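Local coordinates for protein acylneuraminate lyase (Mycoplasma synoviae, PDB 4N4P) that belongs to the dihydrodipicolinate synthetase family of TIM-barrel proteins and is built as an assembly of four chains, at residues Y212-K217 against K258-L263; I249-M254 against D280-K285. All coordinates share one frame; numbering follows the deposited sequence.

Interaction 1: residues Y212-K217 against K258-L263; sequences YNVNAK and KAIMRL
V214 meets I260 and M261 where 212-217 passes 258-263, and the contact rests mainly on apolar side chains, with no hydrogen bond crossing it. The local axes approach to 10.0 Å and run 62° apart, a wide spacing bridged by side chains from both segments. The backbones come nearest at V214 and I260, whose CA atoms are 7.3 Å apart.

The branched side chains form the first group. The valine lies roughly perpendicular to the isoleucine, and each uses both of its branches: V214 CG1 lies 3.7 Å from I260 CG2, while V214 CG2 reaches the far end of the isoleucine, I260 CD1, at 4.1 Å. With chi1 of I260 at -67°, its CG2 stands anti to the backbone N and is pressed against CB and CG1 of the valine.

M261 supplies the second group. Its extended chain passes V214 at a slant, M261 CG touching V214 CG1 at 4.1 Å, and ends with the methyl M261 CE 3.7 Å from N213 CB. All four touching residues are buried; valine against isoleucine is pure hydrocarbon packing, and the methionine methyl lies on the CB of an asparagine.

In the fold, 212-217 belongs to helix 212-227, which follows the eighth barrel strand, 206-209, and 258-263 to helix 253-263 of the C-terminal helical extension. Strand 9-12 lies against N213 through P12, Y244 of helix 231-248 touches V214, and A287 and I290 of helix 280-294 cover I260.

Interaction 2: residues I249-M254 against D280-K285; sequences ISKGLM and DEEIKK
K251 has the most surface buried here, and its side chain runs toward helix 280-294 to meet both E282 and I283. It sits just ahead of G252, the N-cap residue of helix 253-263, in the short connection that follows helix 231-248.

The aliphatic part of the lysine packs on I283. The lysine and isoleucine chains lie side by side but head in opposite directions, with K251 CD 3.9 Å from I283 CD1 and K251 CB slightly farther from the same methyl.

Beyond CD the lysine bends, chi4 -51°, and its ammonium group swings to E282. K251 NZ donates to E282 OE2 at 3.1 Å in a salt bridge, taken by the anti lone pair of that oxygen. With chi1 of E282 at -176° and the rest of the chain extended, the carboxylate is carried toward the lysine; on the way, E282 CG comes 3.9 Å from K251 CE.

The lysine thus works in two ways: its CB and CD pack on the terminal methyl of a buried isoleucine, while the charged end pairs with a carboxylate. Because both K251 and E282 are partly exposed, solvent probably weakens the salt bridge, and the packing on I283 may share in fixing the course of the chain.

How the interactions relate
From the N terminus, the order is 212-217, 249-254, 258-263, 280-285, so the two contacts cross. Interaction 1 closes a loop over 40 intervening residues, which take in the rest of helix 212-227, all of helix 231-248 and the start of helix 253-263. Interaction 2 opens within that loop and closes beyond it, spanning 25 residues. Both involve helix 253-263: the connection leading into it is tied to helix 280-294 through K251, its later turns to helix 212-227. Their centres are 12 Å apart, and they touch directly, A259 CB lying 3.6 Å from I283 CG1. Together they join the C-terminal helices to one another and to the barrel.

Interaction 1: residues Y212-K217 against K258-L263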
ATOM      1  N   TYR A 212     -23.276   7.945 -14.922  1.00  7.10           N
ATOM      2  CA  TYR A 212     -24.041   8.831 -15.807  1.00  7.24           C
ATOM      3  C   TYR A 212     -25.057   8.044 -16.623  1.00  7.95           C
ATOM      4  O   TYR A 212     -25.892   8.643 -17.293  1.00  7.82           O
ATOM      5  CB  TYR A 212     -23.133   9.644 -16.755  1.00  7.68           C
ATOM      6  CG  TYR A 212     -21.946  10.266 -16.047  1.00  7.95           C
ATOM      7  CD1 TYR A 212     -22.125  10.996 -14.857  1.00  9.22           C
ATOM      8  CD2 TYR A 212     -20.649  10.114 -16.550  1.00  7.27           C
ATOM      9  CE1 TYR A 212     -21.028  11.569 -14.175  1.00  9.06           C
ATOM     10  CE2 TYR A 212     -19.540  10.676 -15.878  1.00  8.56           C
ATOM     11  CZ  TYR A 212     -19.745  11.388 -14.686  1.00  9.30           C
ATOM     12  OH  TYR A 212     -18.665  11.937 -14.022  1.00  8.15           O
ATOM     13  N   ASN A 213     -24.985   6.711 -16.569  1.00  7.58           N
ATOM     14  CA  ASN A 213     -26.004   5.875 -17.216  1.00  8.39           C
ATOM     15  C   ASN A 213     -27.424   6.227 -16.755  1.00  8.48           C
ATOM     16  O   ASN A 213     -28.369   6.133 -17.541  1.00  8.47           O
ATOM     17  CB  ASN A 213     -25.769   4.369 -16.968  1.00  8.77           C
ATOM     18  CG  ASN A 213     -24.721   3.754 -17.898  1.00 10.14           C
ATOM     19  OD1 ASN A 213     -23.568   3.472 -17.489  1.00 14.48           O
ATOM     20  ND2 ASN A 213     -25.121   3.489 -19.126  1.00  9.49           N
ATOM     21  N   VAL A 214     -27.593   6.589 -15.481  1.00  7.69           N
ATOM     22  CA  VAL A 214     -28.939   6.809 -14.956  1.00  7.36           C
ATOM     23  C   VAL A 214     -29.085   8.154 -14.220  1.00  8.12           C
ATOM     24  O   VAL A 214     -30.196   8.540 -13.841  1.00  8.76           O
ATOM     25  CB  VAL A 214     -29.435   5.618 -14.056  1.00  7.14           C
ATOM     26  CG1 VAL A 214     -29.421   4.313 -14.856  1.00  8.26           C
ATOM     27  CG2 VAL A 214     -28.562   5.490 -12.778  1.00  6.40           C
ATOM     28  N   ASN A 215     -27.980   8.876 -14.052  1.00  7.96           N
ATOM     29  CA  ASN A 215     -28.040  10.176 -13.402  1.00  7.46           C
ATOM     30  C   ASN A 215     -27.296  11.272 -14.138  1.00  8.51           C
ATOM     31  O   ASN A 215     -26.624  12.116 -13.511  1.00  7.55           O
ATOM     32  CB  ASN A 215     -27.602  10.116 -11.936  1.00  7.90           C
ATOM     33  CG  ASN A 215     -28.141  11.274 -11.133  1.00  8.25           C
ATOM     34  OD1 ASN A 215     -28.943  12.079 -11.647  1.00  9.01           O
ATOM     35  ND2 ASN A 215     -27.731  11.370  -9.864  1.00  9.83           N
ATOM     36  N   ALA A 216     -27.439  11.292 -15.468  1.00  8.90           N
ATOM     37  CA  ALA A 216     -26.883  12.391 -16.254  1.00  9.74           C
ATOM     38  C   ALA A 216     -27.449  13.725 -15.780  1.00 10.63           C
ATOM     39  O   ALA A 216     -26.748  14.727 -15.802  1.00 10.51           O
ATOM     40  CB  ALA A 216     -27.157  12.190 -17.776  1.00 10.68           C
ATOM     41  N   LYS A 217     -28.715  13.743 -15.344  1.00 10.81           N
ATOM     42  CA  LYS A 217     -29.313  14.993 -14.877  1.00 11.38           C
ATOM     43  C   LYS A 217     -28.529  15.581 -13.679  1.00 10.04           C
ATOM     44  O   LYS A 217     -28.234  16.789 -13.647  1.00  9.23           O
ATOM     45  CB  LYS A 217     -30.784  14.801 -14.491  1.00 12.94           C
ATOM     46  CG  LYS A 217     -31.481  16.093 -14.073  1.00 16.36           C
ATOM     47  CD  LYS A 217     -32.992  15.912 -13.996  1.00 22.94           C
ATOM     48  CE  LYS A 217     -33.422  15.485 -12.625  1.00 27.69           C
ATOM     49  NZ  LYS A 217     -34.903  15.679 -12.477  1.00 32.38           N
ATOM     50  N   LYS A 258     -28.511  -1.724 -14.368  1.00  8.25           N
ATOM     51  CA  LYS A 258     -29.438  -2.461 -15.235  1.00  9.00           C
ATOM     52  C   LYS A 258     -30.833  -2.491 -14.630  1.00  9.07           C
ATOM     53  O   LYS A 258     -31.813  -2.246 -15.329  1.00  9.87           O
ATOM     54  CB  LYS A 258     -28.900  -3.865 -15.541  1.00  9.24           C
ATOM     55  CG  LYS A 258     -27.796  -3.823 -16.630  1.00  8.88           C
ATOM     56  CD  LYS A 258     -27.079  -5.149 -16.778  1.00 10.71           C
ATOM     57  CE  LYS A 258     -25.952  -5.019 -17.820  1.00 10.03           C
ATOM     58  NZ  LYS A 258     -25.326  -6.357 -18.236  1.00 11.30           N
ATOM     59  N   ALA A 259     -30.917  -2.714 -13.320  1.00  8.89           N
ATOM     60  CA  ALA A 259     -32.210  -2.718 -12.629  1.00  8.75           C
ATOM     61  C   ALA A 259     -32.941  -1.387 -12.717  1.00  8.71           C
ATOM     62  O   ALA A 259     -34.177  -1.335 -12.879  1.00  7.76           O
ATOM     63  CB  ALA A 259     -32.031  -3.126 -11.166  1.00  8.34           C
ATOM     64  N   ILE A 260     -32.177  -0.301 -12.601  1.00  8.46           N
ATOM     65  CA  ILE A 260     -32.757   1.042 -12.726  1.00  9.52           C
ATOM     66  C   ILE A 260     -33.303   1.242 -14.126  1.00 10.18           C
ATOM     67  O   ILE A 260     -34.424   1.714 -14.302  1.00 10.72           O
ATOM     68  CB  ILE A 260     -31.765   2.141 -12.295  1.00  9.20           C
ATOM     69  CG1 ILE A 260     -31.519   2.014 -10.781  1.00  8.86           C
ATOM     70  CG2 ILE A 260     -32.312   3.552 -12.667  1.00 11.25           C
ATOM     71  CD1 ILE A 260     -30.265   2.791 -10.270  1.00  7.34           C
ATOM     72  N   MET A 261     -32.522   0.853 -15.124  1.00 10.90           N
ATOM     73  CA  MET A 261     -33.005   0.923 -16.496  1.00 11.27           C
ATOM     74  C   MET A 261     -34.262   0.093 -16.690  1.00 11.62           C
ATOM     75  O   MET A 261     -35.240   0.611 -17.245  1.00 12.26           O
ATOM     76  CB  MET A 261     -31.917   0.535 -17.486  1.00 11.17           C
ATOM     77  CG  MET A 261     -30.823   1.577 -17.542  1.00 11.00           C
ATOM     78  SD  MET A 261     -29.692   1.171 -18.871  1.00 12.83           S
ATOM     79  CE  MET A 261     -28.338   2.322 -18.587  1.00 13.08           C
ATOM     80  N   ARG A 262     -34.254  -1.156 -16.206  1.00 12.36           N
ATOM     81  CA  ARG A 262     -35.450  -2.018 -16.316  1.00 13.45           C
ATOM     82  C   ARG A 262     -36.674  -1.383 -15.678  1.00 13.47           C
ATOM     83  O   ARG A 262     -37.777  -1.443 -16.235  1.00 13.92           O
ATOM     84  CB  ARG A 262     -35.212  -3.394 -15.690  1.00 13.20           C
ATOM     85  CG  ARG A 262     -34.194  -4.235 -16.455  1.00 13.29           C
ATOM     86  CD  ARG A 262     -34.331  -5.706 -16.061  1.00 13.54           C
ATOM     87  NE  ARG A 262     -34.222  -5.915 -14.620  1.00 12.06           N
ATOM     88  CZ  ARG A 262     -33.071  -6.039 -13.952  1.00 13.22           C
ATOM     89  NH1 ARG A 262     -31.890  -5.917 -14.576  1.00 14.05           N
ATOM     90  NH2 ARG A 262     -33.098  -6.235 -12.639  1.00  9.69           N
ATOM     91  N   LEU A 263     -36.482  -0.790 -14.501  1.00 13.65           N
ATOM     92  CA  LEU A 263     -37.534  -0.044 -13.791  1.00 14.40           C
ATOM     93  C   LEU A 263     -38.101   1.090 -14.650  1.00 14.55           C
ATOM     94  O   LEU A 263     -39.270   1.446 -14.504  1.00 14.63           O
ATOM     95  CB  LEU A 263     -36.997   0.526 -12.469  1.00 13.98           C
ATOM     96  CG  LEU A 263     -37.942   1.346 -11.583  1.00 16.61           C
ATOM     97  CD1 LEU A 263     -39.087   0.449 -11.077  1.00 15.72           C
ATOM     98  CD2 LEU A 263     -37.152   1.985 -10.409  1.00 15.80           C
TER

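Interaction 2: residues I249-M254 against D280-K285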
ATOM      1  N   ILE A 249     -23.920   1.964  -5.255  1.00  9.76           N
ATOM      2  CA  ILE A 249     -22.992   0.834  -5.204  1.00 11.71           C
ATOM      3  C   ILE A 249     -23.092   0.070  -3.899  1.00 12.99           C
ATOM      4  O   ILE A 249     -22.246  -0.798  -3.614  1.00 14.55           O
ATOM      5  CB  ILE A 249     -21.520   1.244  -5.502  1.00 11.85           C
ATOM      6  CG1 ILE A 249     -21.005   2.210  -4.419  1.00 12.24           C
ATOM      7  CG2 ILE A 249     -21.423   1.846  -6.922  1.00 12.71           C
ATOM      8  CD1 ILE A 249     -19.541   2.638  -4.585  1.00 15.00           C
ATOM      9  N   SER A 250     -24.117   0.339  -3.100  1.00 13.49           N
ATOM     10  CA  SER A 250     -24.328  -0.530  -1.941  1.00 14.39           C
ATOM     11  C   SER A 250     -24.800  -1.916  -2.406  1.00 14.46           C
ATOM     12  O   SER A 250     -24.796  -2.876  -1.636  1.00 13.99           O
ATOM     13  CB  SER A 250     -25.265   0.103  -0.911  1.00 15.07           C
ATOM     14  OG  SER A 250     -26.543   0.278  -1.472  1.00 16.74           O
ATOM     15  N   LYS A 251     -25.207  -2.021  -3.669  1.00 13.32           N
ATOM     16  CA  LYS A 251     -25.365  -3.325  -4.316  1.00 12.86           C
ATOM     17  C   LYS A 251     -24.504  -3.253  -5.577  1.00 12.90           C
ATOM     18  O   LYS A 251     -24.021  -2.177  -5.920  1.00 12.88           O
ATOM     19  CB  LYS A 251     -26.823  -3.625  -4.635  1.00 14.00           C
ATOM     20  CG  LYS A 251     -27.678  -3.832  -3.338  1.00 14.09           C
ATOM     21  CD  LYS A 251     -29.039  -4.373  -3.634  1.00 18.81           C
ATOM     22  CE  LYS A 251     -29.973  -4.277  -2.420  1.00 18.33           C
ATOM     23  NZ  LYS A 251     -29.405  -4.844  -1.156  1.00 18.29           N
ATOM     24  N   GLY A 252     -24.314  -4.372  -6.256  1.00 11.78           N
ATOM     25  CA  GLY A 252     -23.445  -4.399  -7.419  1.00 11.01           C
ATOM     26  C   GLY A 252     -23.741  -3.269  -8.391  1.00 10.57           C
ATOM     27  O   GLY A 252     -24.889  -3.010  -8.701  1.00 10.45           O
ATOM     28  N   LEU A 253     -22.693  -2.619  -8.890  1.00  9.86           N
ATOM     29  CA  LEU A 253     -22.857  -1.465  -9.776  1.00  9.49           C
ATOM     30  C   LEU A 253     -23.644  -1.807 -11.043  1.00  9.35           C
ATOM     31  O   LEU A 253     -24.680  -1.191 -11.324  1.00  9.25           O
ATOM     32  CB  LEU A 253     -21.491  -0.879 -10.144  1.00  9.64           C
ATOM     33  CG  LEU A 253     -21.515   0.244 -11.193  1.00  9.52           C
ATOM     34  CD1 LEU A 253     -22.249   1.503 -10.650  1.00 10.78           C
ATOM     35  CD2 LEU A 253     -20.073   0.567 -11.664  1.00 12.36           C
ATOM     36  N   MET A 254     -23.158  -2.778 -11.816  1.00  9.23           N
ATOM     37  CA  MET A 254     -23.825  -3.082 -13.103  1.00 10.51           C
ATOM     38  C   MET A 254     -25.240  -3.633 -12.899  1.00 10.93           C
ATOM     39  O   MET A 254     -26.165  -3.282 -13.654  1.00  9.91           O
ATOM     40  CB  MET A 254     -22.974  -4.021 -13.963  1.00 10.45           C
ATOM     41  CG  MET A 254     -21.924  -3.259 -14.790  1.00 12.28           C
ATOM     42  SD  MET A 254     -20.492  -2.808 -13.806  1.00 15.43           S
ATOM     43  CE  MET A 254     -19.638  -4.387 -13.964  1.00 16.73           C
ATOM     44  N   ASP A 280     -34.859 -10.861  -7.855  1.00 24.31           N
ATOM     45  CA  ASP A 280     -35.459  -9.779  -8.637  1.00 26.00           C
ATOM     46  C   ASP A 280     -36.119  -8.712  -7.750  1.00 25.20           C
ATOM     47  O   ASP A 280     -36.015  -7.523  -8.026  1.00 25.23           O
ATOM     48  CB  ASP A 280     -36.429 -10.299  -9.715  1.00 27.00           C
ATOM     49  CG  ASP A 280     -35.777 -10.393 -11.107  1.00 30.41           C
ATOM     50  OD1 ASP A 280     -34.698  -9.779 -11.333  1.00 31.48           O
ATOM     51  OD2 ASP A 280     -36.352 -11.090 -11.982  1.00 33.96           O
ATOM     52  N   GLU A 281     -36.756  -9.135  -6.665  1.00 24.77           N
ATOM     53  CA  GLU A 281     -37.424  -8.165  -5.797  1.00 23.97           C
ATOM     54  C   GLU A 281     -36.420  -7.310  -5.032  1.00 21.97           C
ATOM     55  O   GLU A 281     -36.624  -6.098  -4.911  1.00 22.26           O
ATOM     56  CB  GLU A 281     -38.427  -8.824  -4.846  1.00 24.94           C
ATOM     57  CG  GLU A 281     -39.760  -9.220  -5.504  1.00 29.41           C
ATOM     58  CD  GLU A 281     -40.370  -8.111  -6.364  1.00 34.41           C
ATOM     59  OE1 GLU A 281     -40.454  -8.299  -7.603  1.00 36.11           O
ATOM     60  OE2 GLU A 281     -40.755  -7.055  -5.802  1.00 36.87           O
ATOM     61  N   GLU A 282     -35.347  -7.929  -4.538  1.00 19.10           N
ATOM     62  CA  GLU A 282     -34.290  -7.219  -3.826  1.00 18.03           C
ATOM     63  C   GLU A 282     -33.665  -6.101  -4.695  1.00 15.51           C
ATOM     64  O   GLU A 282     -33.515  -4.949  -4.256  1.00 13.65           O
ATOM     65  CB  GLU A 282     -33.197  -8.190  -3.349  1.00 18.68           C
ATOM     66  CG  GLU A 282     -32.111  -7.511  -2.508  1.00 23.13           C
ATOM     67  CD  GLU A 282     -30.871  -8.377  -2.234  1.00 26.50           C
ATOM     68  OE1 GLU A 282     -30.904  -9.605  -2.456  1.00 30.35           O
ATOM     69  OE2 GLU A 282     -29.836  -7.810  -1.819  1.00 27.57           O
ATOM     70  N   ILE A 283     -33.314  -6.439  -5.926  1.00 13.80           N
ATOM     71  CA  ILE A 283     -32.620  -5.460  -6.764  1.00 11.99           C
ATOM     72  C   ILE A 283     -33.623  -4.429  -7.284  1.00 12.34           C
ATOM     73  O   ILE A 283     -33.258  -3.286  -7.540  1.00 11.27           O
ATOM     74  CB  ILE A 283     -31.794  -6.158  -7.914  1.00 11.88           C
ATOM     75  CG1 ILE A 283     -30.730  -5.204  -8.497  1.00 10.23           C
ATOM     76  CG2 ILE A 283     -32.735  -6.757  -8.992  1.00 13.27           C
ATOM     77  CD1 ILE A 283     -29.690  -4.712  -7.465  1.00 11.91           C
ATOM     78  N   LYS A 284     -34.892  -4.840  -7.469  1.00 12.64           N
ATOM     79  CA  LYS A 284     -35.946  -3.890  -7.862  1.00 12.95           C
ATOM     80  C   LYS A 284     -36.172  -2.814  -6.804  1.00 12.41           C
ATOM     81  O   LYS A 284     -36.316  -1.620  -7.127  1.00 11.01           O
ATOM     82  CB  LYS A 284     -37.288  -4.592  -8.169  1.00 14.07           C
ATOM     83  CG  LYS A 284     -38.359  -3.633  -8.677  1.00 18.23           C
ATOM     84  CD  LYS A 284     -39.760  -4.187  -8.497  1.00 25.71           C
ATOM     85  CE  LYS A 284     -40.790  -3.150  -8.910  1.00 30.34           C
ATOM     86  NZ  LYS A 284     -40.962  -3.104 -10.397  1.00 35.21           N
ATOM     87  N   LYS A 285     -36.194  -3.223  -5.538  1.00 11.64           N
ATOM     88  CA  LYS A 285     -36.392  -2.249  -4.480  1.00 11.79           C
ATOM     89  C   LYS A 285     -35.210  -1.287  -4.365  1.00 10.89           C
ATOM     90  O   LYS A 285     -35.393  -0.116  -4.080  1.00 10.85           O
ATOM     91  CB  LYS A 285     -36.660  -2.945  -3.149  1.00 12.08           C
ATOM     92  CG  LYS A 285     -38.000  -3.688  -3.199  1.00 14.72           C
ATOM     93  CD  LYS A 285     -38.349  -4.332  -1.867  1.00 19.68           C
ATOM     94  CE  LYS A 285     -39.635  -5.129  -2.072  1.00 22.55           C
ATOM     95  NZ  LYS A 285     -39.867  -5.969  -0.905  1.00 26.59           N
TER